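Local coordinates for AB hydrolase-1 domain-containing protein (PDB 4L9A), which probably hydrolyses carboxylic esters, as an alpha/beta hydrolase with carboxylesterase character from the cariogenic bacterium Streptococcus mutans, at residues A[24-29]-A[102-107]; A[146-150]-A[220-225]; A[60-64]-A[185-190]; A[234-240]-A[258-264]. One frame throughout, in Å; residues are numbered along the deposited sequence.

Interaction 1. Residues A[24-29]-A[102-107]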
loop_
_atom_site.group_PDB
_atom_site.type_symbol
_atom_site.label_atom_id
_atom_site.label_comp_id
_atom_site.label_asym_id
_atom_site.label_seq_id
_atom_site.Cartn_x
_atom_site.Cartn_y
_atom_site.Cartn_z
ATOM N N GLU A 24 -5.450 -13.685 10.563
ATOM C CA GLU A 24 -6.673 -13.473 11.325
ATOM C C GLU A 24 -7.669 -12.588 10.593
ATOM O O GLU A 24 -7.312 -11.507 10.095
ATOM C CB GLU A 24 -6.356 -12.867 12.697
ATOM C CG GLU A 24 -7.580 -12.613 13.578
ATOM C CD GLU A 24 -7.215 -11.983 14.918
ATOM O OE1 GLU A 24 -6.007 -11.851 15.209
ATOM O OE2 GLU A 24 -8.136 -11.611 15.675
HETATM N N MSE A 25 -8.914 -13.056 10.522
HETATM C CA MSE A 25 -10.023 -12.216 10.080
HETATM C C MSE A 25 -10.441 -11.356 11.257
HETATM O O MSE A 25 -10.968 -11.868 12.233
HETATM C CB MSE A 25 -11.221 -13.063 9.627
HETATM C CG MSE A 25 -11.023 -13.807 8.322
HETATM SE SE MSE A 25 -10.839 -12.604 6.761
HETATM C CE MSE A 25 -12.057 -13.558 5.533
ATOM N N VAL A 26 -10.196 -10.049 11.171
ATOM C CA VAL A 26 -10.586 -9.141 12.244
ATOM C C VAL A 26 -11.938 -8.513 11.921
ATOM O O VAL A 26 -12.174 -8.090 10.793
ATOM C CB VAL A 26 -9.536 -8.019 12.421
ATOM C CG1 VAL A 26 -9.950 -7.073 13.541
ATOM C CG2 VAL A 26 -8.179 -8.631 12.696
ATOM N N ASN A 27 -12.823 -8.444 12.905
ATOM C CA ASN A 27 -14.145 -7.868 12.673
ATOM C C ASN A 27 -14.130 -6.346 12.577
ATOM O O ASN A 27 -13.448 -5.681 13.357
ATOM C CB ASN A 27 -15.122 -8.311 13.760
ATOM C CG ASN A 27 -15.495 -9.776 13.638
ATOM O OD1 ASN A 27 -15.630 -10.304 12.530
ATOM N ND2 ASN A 27 -15.662 -10.440 14.781
ATOM N N THR A 28 -14.866 -5.802 11.609
ATOM C CA THR A 28 -15.029 -4.345 11.492
ATOM C C THR A 28 -16.446 -3.988 11.066
ATOM O O THR A 28 -17.236 -4.867 10.728
ATOM C CB THR A 28 -14.071 -3.708 10.449
ATOM O OG1 THR A 28 -14.579 -3.925 9.122
ATOM C CG2 THR A 28 -12.662 -4.274 10.566
ATOM N N LEU A 29 -16.758 -2.696 11.056
ATOM C CA LEU A 29 -18.048 -2.247 10.551
ATOM C C LEU A 29 -18.231 -2.615 9.076
ATOM O O LEU A 29 -19.364 -2.710 8.606
ATOM C CB LEU A 29 -18.238 -0.740 10.764
ATOM C CG LEU A 29 -18.319 -0.287 12.219
ATOM C CD1 LEU A 29 -18.578 1.224 12.347
ATOM C CD2 LEU A 29 -19.392 -1.047 12.936
HETATM N N MSE A 102 -9.744 0.371 13.863
HETATM C CA MSE A 102 -10.259 -0.692 14.713
HETATM C C MSE A 102 -9.268 -1.840 14.736
HETATM O O MSE A 102 -9.034 -2.467 15.775
HETATM C CB MSE A 102 -11.567 -1.218 14.156
HETATM C CG MSE A 102 -12.791 -0.511 14.635
HETATM SE SE MSE A 102 -14.265 -1.756 14.366
HETATM C CE MSE A 102 -13.630 -3.206 15.520
ATOM N N ILE A 103 -8.714 -2.135 13.569
ATOM C CA ILE A 103 -7.700 -3.170 13.457
ATOM C C ILE A 103 -6.473 -2.769 14.271
ATOM O O ILE A 103 -5.898 -3.598 14.971
ATOM C CB ILE A 103 -7.347 -3.463 11.983
ATOM C CG1 ILE A 103 -8.578 -4.020 11.256
ATOM C CG2 ILE A 103 -6.191 -4.449 11.891
ATOM C CD1 ILE A 103 -8.406 -4.241 9.753
ATOM N N PHE A 104 -6.084 -1.494 14.212
ATOM C CA PHE A 104 -4.963 -1.037 15.026
ATOM C C PHE A 104 -5.241 -1.333 16.505
ATOM O O PHE A 104 -4.378 -1.839 17.217
ATOM C CB PHE A 104 -4.693 0.464 14.852
ATOM C CG PHE A 104 -3.777 0.801 13.693
ATOM C CD1 PHE A 104 -3.778 0.035 12.537
ATOM C CD2 PHE A 104 -2.906 1.884 13.773
ATOM C CE1 PHE A 104 -2.937 0.341 11.473
ATOM C CE2 PHE A 104 -2.059 2.193 12.716
ATOM C CZ PHE A 104 -2.077 1.419 11.563
ATOM N N GLU A 105 -6.445 -0.999 16.961
ATOM C CA GLU A 105 -6.795 -1.157 18.379
ATOM C C GLU A 105 -6.868 -2.625 18.799
ATOM O O GLU A 105 -6.786 -2.948 19.981
ATOM C CB GLU A 105 -8.121 -0.458 18.702
ATOM C CG GLU A 105 -8.119 1.038 18.413
ATOM C CD GLU A 105 -6.944 1.761 19.052
ATOM O OE1 GLU A 105 -6.789 1.665 20.292
ATOM O OE2 GLU A 105 -6.176 2.419 18.311
ATOM N N HIS A 106 -7.023 -3.506 17.820
ATOM C CA HIS A 106 -7.109 -4.937 18.068
ATOM C C HIS A 106 -5.772 -5.526 18.520
ATOM O O HIS A 106 -5.746 -6.552 19.198
ATOM C CB HIS A 106 -7.598 -5.642 16.804
ATOM C CG HIS A 106 -7.891 -7.101 16.982
ATOM N ND1 HIS A 106 -8.995 -7.563 17.670
ATOM C CD2 HIS A 106 -7.245 -8.202 16.525
ATOM C CE1 HIS A 106 -9.007 -8.885 17.639
ATOM N NE2 HIS A 106 -7.962 -9.297 16.944
ATOM N N PHE A 107 -4.665 -4.878 18.154
ATOM C CA PHE A 107 -3.332 -5.396 18.493
ATOM C C PHE A 107 -2.562 -4.527 19.486
ATOM O O PHE A 107 -2.954 -3.393 19.759
ATOM C CB PHE A 107 -2.498 -5.617 17.233
ATOM C CG PHE A 107 -3.080 -6.625 16.293
ATOM C CD1 PHE A 107 -2.967 -7.983 16.558
ATOM C CD2 PHE A 107 -3.737 -6.224 15.144
ATOM C CE1 PHE A 107 -3.503 -8.925 15.689
ATOM C CE2 PHE A 107 -4.277 -7.159 14.271
ATOM C CZ PHE A 107 -4.165 -8.518 14.556
#
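At one margin of the alpha/beta hydrolase sheet, the edge strand 22-26 and the loop that follows it pack against the C-terminal end of helix 93-106, an alpha-on-beta contact sealed by a His-carboxylate hydrogen bond. The short axes of strand 24-26 and helix 102-106 come within 10.4 Å and run at 125° to each other. Val26, buried, points at the helix: its CG1 lies 4.1 Å from Ile103 CG1 and sits over the face of the His106 imidazole, 4.2 Å from the ring centroid, a CH-pi contact, while its CG2 is 4.4 Å from Phe107 CZ. Two residues back along the strand, Glu24 OE2 accepts from His106 NE2 at 2.6 Å, and the carboxylate approaches the imidazole near the ring plane. Beyond Val26 the chain leaves the strand, and selenomethionine Met102 reaches across to it, with CE 3.3 Å from Asn27 O and SE 3.9 Å from Thr28 CA. Thr28 CG2 adds a contact of 4.1 Å to Ile103 CG1, while its hydroxyl OG1 bonds back to Gly31 in the turn. Strand 33-38 pairs with Glu24 and Val26 through Thr35 and Ile33. Ile103 also touches Ile33 and, with Phe107, Leu73 of strand 71-75, so the helix end touches three strands.

Interaction 2. Residues A[146-150]-A[220-225]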
loop_
_atom_site.group_PDB
_atom_site.type_symbol
_atom_site.label_atom_id
_atom_site.label_comp_id
_atom_site.label_asym_id
_atom_site.label_seq_id
_atom_site.Cartn_x
_atom_site.Cartn_y
_atom_site.Cartn_z
ATOM N N VAL A 146 -2.762 13.320 -5.113
ATOM C CA VAL A 146 -3.988 13.967 -5.537
ATOM C C VAL A 146 -3.813 14.429 -6.984
ATOM O O VAL A 146 -4.733 14.322 -7.795
ATOM C CB VAL A 146 -4.329 15.167 -4.644
ATOM C CG1 VAL A 146 -5.459 15.966 -5.252
ATOM C CG2 VAL A 146 -4.687 14.692 -3.236
HETATM N N MSE A 147 -2.615 14.902 -7.315
HETATM C CA MSE A 147 -2.338 15.313 -8.685
HETATM C C MSE A 147 -2.558 14.183 -9.690
HETATM O O MSE A 147 -3.334 14.333 -10.634
HETATM C CB MSE A 147 -0.917 15.845 -8.823
HETATM C CG MSE A 147 -0.642 16.472 -10.184
HETATM SE SE MSE A 147 1.258 16.411 -10.628
HETATM C CE MSE A 147 1.328 14.586 -11.326
ATOM N N ILE A 148 -1.873 13.060 -9.498
ATOM C CA ILE A 148 -1.994 11.958 -10.447
ATOM C C ILE A 148 -3.423 11.407 -10.425
ATOM O O ILE A 148 -3.960 11.009 -11.453
ATOM C CB ILE A 148 -0.945 10.836 -10.193
ATOM C CG1 ILE A 148 -0.648 10.054 -11.478
ATOM C CG2 ILE A 148 -1.392 9.901 -9.073
ATOM C CD1 ILE A 148 0.063 10.854 -12.525
ATOM N N TYR A 149 -4.046 11.414 -9.252
ATOM C CA TYR A 149 -5.402 10.900 -9.126
ATOM C C TYR A 149 -6.396 11.745 -9.911
ATOM O O TYR A 149 -7.246 11.201 -10.617
ATOM C CB TYR A 149 -5.840 10.813 -7.659
ATOM C CG TYR A 149 -7.245 10.284 -7.523
ATOM C CD1 TYR A 149 -7.490 8.918 -7.508
ATOM C CD2 TYR A 149 -8.328 11.149 -7.449
ATOM C CE1 TYR A 149 -8.772 8.428 -7.398
ATOM C CE2 TYR A 149 -9.613 10.669 -7.344
ATOM C CZ TYR A 149 -9.829 9.311 -7.318
ATOM O OH TYR A 149 -11.110 8.832 -7.208
ATOM N N ARG A 150 -6.292 13.068 -9.787
ATOM C CA ARG A 150 -7.152 13.989 -10.536
ATOM C C ARG A 150 -7.001 13.837 -12.045
ATOM O O ARG A 150 -7.960 13.999 -12.791
ATOM C CB ARG A 150 -6.864 15.447 -10.159
ATOM C CG ARG A 150 -7.478 15.901 -8.854
ATOM C CD ARG A 150 -7.199 17.370 -8.574
ATOM N NE ARG A 150 -7.686 17.741 -7.250
ATOM C CZ ARG A 150 -7.025 18.518 -6.397
ATOM N NH1 ARG A 150 -7.547 18.796 -5.209
ATOM N NH2 ARG A 150 -5.843 19.017 -6.733
ATOM N N LEU A 220 -13.220 8.097 -3.988
ATOM C CA LEU A 220 -12.591 9.236 -3.317
ATOM C C LEU A 220 -13.325 10.529 -3.636
ATOM O O LEU A 220 -13.815 10.710 -4.749
ATOM C CB LEU A 220 -11.122 9.370 -3.718
ATOM C CG LEU A 220 -10.117 8.384 -3.122
ATOM C CD1 LEU A 220 -10.431 8.152 -1.651
ATOM C CD2 LEU A 220 -10.120 7.078 -3.876
ATOM N N GLY A 221 -13.398 11.421 -2.649
ATOM C CA GLY A 221 -13.997 12.734 -2.832
ATOM C C GLY A 221 -13.033 13.845 -2.447
ATOM O O GLY A 221 -11.963 13.577 -1.896
ATOM N N GLU A 222 -13.414 15.089 -2.732
ATOM C CA GLU A 222 -12.560 16.245 -2.449
ATOM C C GLU A 222 -12.212 16.324 -0.972
ATOM O O GLU A 222 -11.117 16.748 -0.609
ATOM C CB GLU A 222 -13.244 17.544 -2.880
ATOM C CG GLU A 222 -13.529 17.642 -4.367
ATOM C CD GLU A 222 -12.267 17.722 -5.196
ATOM O OE1 GLU A 222 -11.189 17.988 -4.618
ATOM O OE2 GLU A 222 -12.355 17.515 -6.425
ATOM N N GLU A 223 -13.136 15.897 -0.123
ATOM C CA GLU A 223 -12.902 15.901 1.314
ATOM C C GLU A 223 -11.766 14.959 1.707
ATOM O O GLU A 223 -11.233 15.044 2.809
ATOM C CB GLU A 223 -14.179 15.525 2.061
ATOM C CG GLU A 223 -14.853 16.698 2.753
ATOM C CD GLU A 223 -13.871 17.573 3.508
ATOM O OE1 GLU A 223 -13.735 18.761 3.152
ATOM O OE2 GLU A 223 -13.235 17.073 4.458
ATOM N N ASP A 224 -11.398 14.065 0.796
ATOM C CA ASP A 224 -10.334 13.102 1.055
ATOM C C ASP A 224 -8.975 13.630 0.607
ATOM O O ASP A 224 -7.960 12.933 0.718
ATOM C CB ASP A 224 -10.635 11.790 0.330
ATOM C CG ASP A 224 -11.937 11.169 0.790
ATOM O OD1 ASP A 224 -12.131 11.073 2.020
ATOM O OD2 ASP A 224 -12.771 10.811 -0.070
ATOM N N PHE A 225 -8.951 14.861 0.104
ATOM C CA PHE A 225 -7.731 15.400 -0.489
ATOM C C PHE A 225 -7.163 16.588 0.286
ATOM O O PHE A 225 -6.385 17.378 -0.260
ATOM C CB PHE A 225 -8.004 15.816 -1.938
ATOM C CG PHE A 225 -8.446 14.689 -2.820
ATOM C CD1 PHE A 225 -8.010 13.395 -2.586
ATOM C CD2 PHE A 225 -9.311 14.919 -3.877
ATOM C CE1 PHE A 225 -8.417 12.350 -3.402
ATOM C CE2 PHE A 225 -9.721 13.878 -4.689
ATOM C CZ PHE A 225 -9.271 12.594 -4.450
#
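Phe225 is the apolar centre here, its ring packed against two side chains of helix 146-151. Val146 CG2 approaches Phe225 CD1 to 3.6 Å. Val146 CG1 lies over one face of the same ring, and one helical turn on, Tyr149 CD2 comes within 3.5 Å of Phe225 CZ. The two aromatic rings meet obliquely, centroids 5.4 Å apart and planes at 58°. The Tyr149 ring reaches past Phe225 to Leu220, where Tyr149 CZ lies 3.8 Å and OH 3.5 Å from Leu220 CB. The loop that presents these residues, between helix 188-206 and strand 235-239, is folded on itself: Asp224 OD2 accepts from Gly221 N at 2.7 Å, and a short 3-10 turn at 222-224 brings Phe225 round to face the helix. Phe225 also meets the ring of Phe122, outside the two segments. Helix 146-151, which follows strand 134-141, is tied elsewhere too, Val146 N bonding to Glu251. At the polar edge Arg150 NH1 stands 3.8 Å from Glu222 OE1, a long salt bridge, and 4.4 Å from Phe225 CB. Since no hydrogen bond joins the segments and their salt bridge is long, the contact rests on the fit of Phe225 against Val146 and Tyr149.

Interaction 3. Residues A[60-64]-A[185-190]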
loop_
_atom_site.group_PDB
_atom_site.type_symbol
_atom_site.label_atom_id
_atom_site.label_comp_id
_atom_site.label_asym_id
_atom_site.label_seq_id
_atom_site.Cartn_x
_atom_site.Cartn_y
_atom_site.Cartn_z
ATOM N N ALA A 60 6.270 -9.227 0.496
ATOM C CA ALA A 60 7.145 -10.269 1.039
ATOM C C ALA A 60 8.623 -9.882 1.072
ATOM O O ALA A 60 9.329 -10.157 2.051
ATOM C CB ALA A 60 6.950 -11.585 0.270
ATOM N N ASN A 61 9.089 -9.249 0.001
ATOM C CA ASN A 61 10.488 -8.844 -0.108
ATOM C C ASN A 61 10.912 -7.763 0.894
ATOM O O ASN A 61 12.102 -7.593 1.160
ATOM C CB ASN A 61 10.814 -8.394 -1.537
ATOM C CG ASN A 61 10.836 -9.550 -2.528
ATOM O OD1 ASN A 61 10.928 -10.721 -2.140
ATOM N ND2 ASN A 61 10.761 -9.226 -3.818
ATOM N N ILE A 62 9.951 -7.020 1.437
ATOM C CA ILE A 62 10.272 -6.091 2.523
ATOM C C ILE A 62 10.133 -6.782 3.891
ATOM O O ILE A 62 11.027 -6.710 4.748
ATOM C CB ILE A 62 9.403 -4.819 2.471
ATOM C CG1 ILE A 62 9.739 -4.004 1.205
ATOM C CG2 ILE A 62 9.644 -3.979 3.724
ATOM C CD1 ILE A 62 8.828 -2.790 0.968
ATOM N N ILE A 63 9.008 -7.464 4.076
ATOM C CA ILE A 63 8.727 -8.177 5.326
ATOM C C ILE A 63 9.856 -9.127 5.688
ATOM O O ILE A 63 10.379 -9.080 6.802
ATOM C CB ILE A 63 7.363 -8.910 5.256
ATOM C CG1 ILE A 63 6.237 -7.873 5.221
ATOM C CG2 ILE A 63 7.158 -9.829 6.481
ATOM C CD1 ILE A 63 4.920 -8.389 4.665
ATOM N N ASP A 64 10.253 -9.973 4.746
ATOM C CA ASP A 64 11.320 -10.934 5.009
ATOM C C ASP A 64 12.619 -10.287 5.468
ATOM O O ASP A 64 13.425 -10.934 6.130
ATOM C CB ASP A 64 11.600 -11.794 3.781
ATOM C CG ASP A 64 10.463 -12.738 3.466
ATOM O OD1 ASP A 64 9.583 -12.910 4.339
ATOM O OD2 ASP A 64 10.446 -13.299 2.350
ATOM N N HIS A 185 11.133 -10.818 -9.754
ATOM C CA HIS A 185 11.509 -10.243 -8.467
ATOM C C HIS A 185 11.193 -11.099 -7.242
ATOM O O HIS A 185 11.538 -10.724 -6.123
ATOM C CB HIS A 185 10.912 -8.839 -8.322
ATOM C CG HIS A 185 11.396 -7.883 -9.366
ATOM N ND1 HIS A 185 12.733 -7.611 -9.552
ATOM C CD2 HIS A 185 10.731 -7.150 -10.291
ATOM C CE1 HIS A 185 12.874 -6.746 -10.542
ATOM N NE2 HIS A 185 11.673 -6.449 -11.007
ATOM N N PHE A 186 10.532 -12.233 -7.446
ATOM C CA PHE A 186 10.222 -13.118 -6.324
ATOM C C PHE A 186 10.830 -14.496 -6.566
ATOM O O PHE A 186 11.070 -14.876 -7.709
ATOM C CB PHE A 186 8.709 -13.280 -6.136
ATOM C CG PHE A 186 8.021 -12.087 -5.537
ATOM C CD1 PHE A 186 7.997 -11.894 -4.161
ATOM C CD2 PHE A 186 7.358 -11.175 -6.347
ATOM C CE1 PHE A 186 7.341 -10.795 -3.607
ATOM C CE2 PHE A 186 6.704 -10.080 -5.802
ATOM C CZ PHE A 186 6.692 -9.892 -4.430
ATOM N N SER A 187 11.071 -15.241 -5.488
ATOM C CA SER A 187 11.443 -16.647 -5.608
ATOM C C SER A 187 10.260 -17.374 -6.241
ATOM O O SER A 187 9.124 -16.890 -6.183
ATOM C CB SER A 187 11.723 -17.236 -4.225
ATOM O OG SER A 187 10.558 -17.154 -3.417
ATOM N N SER A 188 10.515 -18.529 -6.845
ATOM C CA SER A 188 9.443 -19.289 -7.463
ATOM C C SER A 188 8.331 -19.543 -6.442
ATOM O O SER A 188 7.143 -19.501 -6.775
ATOM C CB SER A 188 9.980 -20.610 -8.018
ATOM O OG SER A 188 10.764 -21.277 -7.045
ATOM N N GLN A 189 8.717 -19.770 -5.191
ATOM C CA GLN A 189 7.739 -20.067 -4.149
ATOM C C GLN A 189 6.869 -18.870 -3.800
ATOM O O GLN A 189 5.653 -19.000 -3.659
ATOM C CB GLN A 189 8.424 -20.586 -2.887
ATOM C CG GLN A 189 7.451 -20.863 -1.731
ATOM C CD GLN A 189 8.046 -21.797 -0.692
ATOM O OE1 GLN A 189 9.114 -22.377 -0.898
ATOM N NE2 GLN A 189 7.350 -21.960 0.428
ATOM N N GLN A 190 7.491 -17.706 -3.634
ATOM C CA GLN A 190 6.748 -16.507 -3.272
ATOM C C GLN A 190 5.987 -15.966 -4.472
ATOM O O GLN A 190 4.936 -15.346 -4.330
ATOM C CB GLN A 190 7.668 -15.468 -2.612
ATOM C CG GLN A 190 8.196 -15.988 -1.263
ATOM C CD GLN A 190 8.944 -14.965 -0.432
ATOM O OE1 GLN A 190 9.823 -14.248 -0.933
ATOM N NE2 GLN A 190 8.607 -14.901 0.867
HETATM O O HOH W 1 10.695 -13.796 -3.165
#
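Hydrogen bonds dominate this meeting of the short helix 60-63 with the turn leading into helix 188-206. Asn61 ND2 donates to His185 O at 2.9 Å, and Gln190 NE2 donates to Asp64 OD2, also at 2.9 Å. A water fills the space between them: it accepts from Ser187 N at 2.8 Å and donates to Asn61 OD1 at 3.2 Å and to Gln190 OE1 at 2.4 Å, so both amide side chains are engaged at both ends. Ser187 is the N-cap of the second helix, its OG accepting from Gln190 N at 3.1 Å. Apolar packing is smaller: Ala60 CB touches the edge of the Phe186 ring, 4.0 Å from CE1, while Asn61 ND2 lies over a ring face. Around the contact, Trp272 of helix 270-273 meets Phe186 edge-to-face and its carbonyl accepts a hydrogen bond from Asn61 ND2; on the other flank, Ile62 and Ile63 pack on Phe46 of strand 43-47.

Interaction 4. Residues A[234-240]-A[258-264]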
loop_
_atom_site.group_PDB
_atom_site.type_symbol
_atom_site.label_atom_id
_atom_site.label_comp_id
_atom_site.label_asym_id
_atom_site.label_seq_id
_atom_site.Cartn_x
_atom_site.Cartn_y
_atom_site.Cartn_z
ATOM N N PRO A 234 8.654 11.667 9.847
ATOM C CA PRO A 234 9.537 11.510 8.686
ATOM C C PRO A 234 8.874 10.687 7.596
ATOM O O PRO A 234 8.130 9.737 7.879
ATOM C CB PRO A 234 10.758 10.765 9.245
ATOM C CG PRO A 234 10.454 10.450 10.672
ATOM C CD PRO A 234 9.034 10.796 10.968
ATOM N N SER A 235 9.156 11.058 6.353
ATOM C CA SER A 235 8.587 10.404 5.191
ATOM C C SER A 235 9.703 9.986 4.252
ATOM O O SER A 235 10.526 10.814 3.856
ATOM C CB SER A 235 7.647 11.367 4.464
ATOM O OG SER A 235 7.056 10.754 3.336
ATOM N N ILE A 236 9.741 8.706 3.891
ATOM C CA ILE A 236 10.675 8.261 2.865
ATOM C C ILE A 236 9.859 7.804 1.660
ATOM O O ILE A 236 9.121 6.814 1.736
ATOM C CB ILE A 236 11.582 7.105 3.329
ATOM C CG1 ILE A 236 12.210 7.397 4.699
ATOM C CG2 ILE A 236 12.673 6.859 2.290
ATOM C CD1 ILE A 236 13.245 8.472 4.666
ATOM N N VAL A 237 9.964 8.543 0.562
ATOM C CA VAL A 237 9.199 8.219 -0.642
ATOM C C VAL A 237 10.142 7.724 -1.737
ATOM O O VAL A 237 11.205 8.315 -1.970
ATOM C CB VAL A 237 8.372 9.439 -1.120
ATOM C CG1 VAL A 237 7.746 9.201 -2.501
ATOM C CG2 VAL A 237 7.304 9.771 -0.095
ATOM N N PHE A 238 9.761 6.620 -2.376
ATOM C CA PHE A 238 10.497 6.058 -3.503
ATOM C C PHE A 238 9.639 6.169 -4.746
ATOM O O PHE A 238 8.455 5.831 -4.727
ATOM C CB PHE A 238 10.813 4.563 -3.276
ATOM C CG PHE A 238 11.746 4.305 -2.129
ATOM C CD1 PHE A 238 11.280 4.330 -0.818
ATOM C CD2 PHE A 238 13.080 4.018 -2.357
ATOM C CE1 PHE A 238 12.138 4.088 0.252
ATOM C CE2 PHE A 238 13.946 3.776 -1.295
ATOM C CZ PHE A 238 13.478 3.817 0.007
ATOM N N SER A 239 10.250 6.598 -5.841
ATOM C CA SER A 239 9.534 6.781 -7.083
ATOM C C SER A 239 10.489 6.688 -8.262
ATOM O O SER A 239 11.677 6.981 -8.136
ATOM C CB SER A 239 8.865 8.156 -7.084
ATOM O OG SER A 239 8.592 8.590 -8.404
ATOM N N GLU A 240 9.959 6.298 -9.412
ATOM C CA GLU A 240 10.707 6.399 -10.658
ATOM C C GLU A 240 11.110 7.861 -10.881
ATOM O O GLU A 240 10.376 8.774 -10.496
ATOM C CB GLU A 240 9.861 5.868 -11.821
ATOM C CG GLU A 240 9.510 4.373 -11.687
ATOM C CD GLU A 240 8.452 3.929 -12.684
ATOM O OE1 GLU A 240 8.814 3.546 -13.808
ATOM O OE2 GLU A 240 7.252 3.985 -12.347
ATOM N N GLN A 258 14.718 14.036 8.409
ATOM C CA GLN A 258 14.895 12.642 8.023
ATOM C C GLN A 258 14.080 12.269 6.789
ATOM O O GLN A 258 14.227 11.166 6.263
ATOM C CB GLN A 258 14.501 11.708 9.175
ATOM C CG GLN A 258 15.505 11.639 10.310
ATOM C CD GLN A 258 15.111 10.579 11.326
ATOM O OE1 GLN A 258 14.148 10.749 12.074
ATOM N NE2 GLN A 258 15.832 9.461 11.327
ATOM N N THR A 259 13.216 13.175 6.338
ATOM C CA THR A 259 12.411 12.923 5.144
ATOM C C THR A 259 13.290 12.899 3.900
ATOM O O THR A 259 14.161 13.753 3.746
ATOM C CB THR A 259 11.324 13.996 4.984
ATOM O OG1 THR A 259 10.280 13.756 5.933
ATOM C CG2 THR A 259 10.737 13.975 3.584
ATOM N N LYS A 260 13.067 11.926 3.022
ATOM C CA LYS A 260 13.818 11.823 1.758
ATOM C C LYS A 260 12.931 11.434 0.580
ATOM O O LYS A 260 11.946 10.703 0.737
ATOM C CB LYS A 260 14.941 10.781 1.853
ATOM C CG LYS A 260 15.909 10.951 3.023
ATOM C CD LYS A 260 17.114 10.020 2.866
ATOM C CE LYS A 260 18.100 10.179 4.011
ATOM N NZ LYS A 260 18.293 11.610 4.346
ATOM N N LEU A 261 13.288 11.917 -0.603
ATOM C CA LEU A 261 12.725 11.395 -1.843
ATOM C C LEU A 261 13.831 10.634 -2.562
ATOM O O LEU A 261 14.859 11.209 -2.918
ATOM C CB LEU A 261 12.184 12.519 -2.727
ATOM C CG LEU A 261 11.716 12.133 -4.135
ATOM C CD1 LEU A 261 10.555 11.148 -4.054
ATOM C CD2 LEU A 261 11.338 13.377 -4.951
ATOM N N ILE A 262 13.621 9.336 -2.749
ATOM C CA ILE A 262 14.589 8.454 -3.397
ATOM C C ILE A 262 14.106 8.108 -4.805
ATOM O O ILE A 262 13.039 7.520 -4.972
ATOM C CB ILE A 262 14.782 7.142 -2.587
ATOM C CG1 ILE A 262 15.189 7.460 -1.144
ATOM C CG2 ILE A 262 15.827 6.240 -3.251
ATOM C CD1 ILE A 262 16.351 8.468 -1.040
ATOM N N LEU A 263 14.879 8.483 -5.821
ATOM C CA LEU A 263 14.514 8.164 -7.202
ATOM C C LEU A 263 15.199 6.862 -7.623
ATOM O O LEU A 263 16.418 6.750 -7.532
ATOM C CB LEU A 263 14.886 9.309 -8.164
ATOM C CG LEU A 263 14.308 10.707 -7.901
ATOM C CD1 LEU A 263 14.692 11.720 -9.022
ATOM C CD2 LEU A 263 12.806 10.622 -7.743
ATOM N N CYS A 264 14.411 5.881 -8.067
ATOM C CA CYS A 264 14.937 4.573 -8.452
ATOM C C CYS A 264 13.858 3.782 -9.199
ATOM O O CYS A 264 12.688 4.181 -9.214
ATOM C CB CYS A 264 15.355 3.787 -7.201
ATOM S SG CYS A 264 13.948 3.411 -6.100
#
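Two neighbouring parallel strands, 235-239 and 260-263, pair here at one end of the alpha/beta hydrolase sheet, forming with helix 244-248 a beta-alpha-beta unit whose second strand, 260-263, is one of the two outermost of the sheet. Their short axes lie 4.7 Å apart at 18°, and Ile236 to Ser239 pair in turn with Lys260 to Leu263. Backbone bonds alternate in the parallel manner: Lys260 N to Ser235 O (2.9 Å), Val237 N to Lys260 O (2.9 Å), Ile262 N to Val237 O (2.7 Å), Ser239 N to Ile262 O (3.1 Å) and Cys264 N to Ser239 O (2.9 Å). Before these, Ser235 N donates to Thr259 OG1 at 3.0 Å, a hydroxyl also hydrogen-bonded to Asn254 OD1. Val237 CG1 and Leu261 CD1, 3.8 Å apart, lie on the face covered by helix 244-248, where Val237 meets Tyr247 and Leu261 meets Leu248. Ile236, Phe238 and Ile262 occupy the other face, with Phe238 against helix 275-287. Strand 235-239 also pairs with strand 134-141. The Phe238 ring has Ile262 CG1 over one face, 4.3 Å from its centroid, and Cys264 SG at its edge, 3.9 Å from Phe238 CD2.

In the fold
Interactions 1 and 4 mark the two ends of the same eight-stranded sheet: their centres lie about 30 Å apart, on opposite sides of the chain's centre, at edge strands 22-26 and 260-263. Interactions 2 and 3 join parts outside the strands, about 32 Å apart between centres. Along the chain, interaction 3 crosses both interaction 1 and interaction 2, whereas interaction 4 opens after all the others have closed. Interaction 3 comes nearest to interaction 4, about 8 Å between nearest atoms. It joins the most distant parts of the chain, 121 residues apart, whereas interaction 4 is local, within one beta-alpha-beta unit; the four are thus spread round the fold, not gathered at one site.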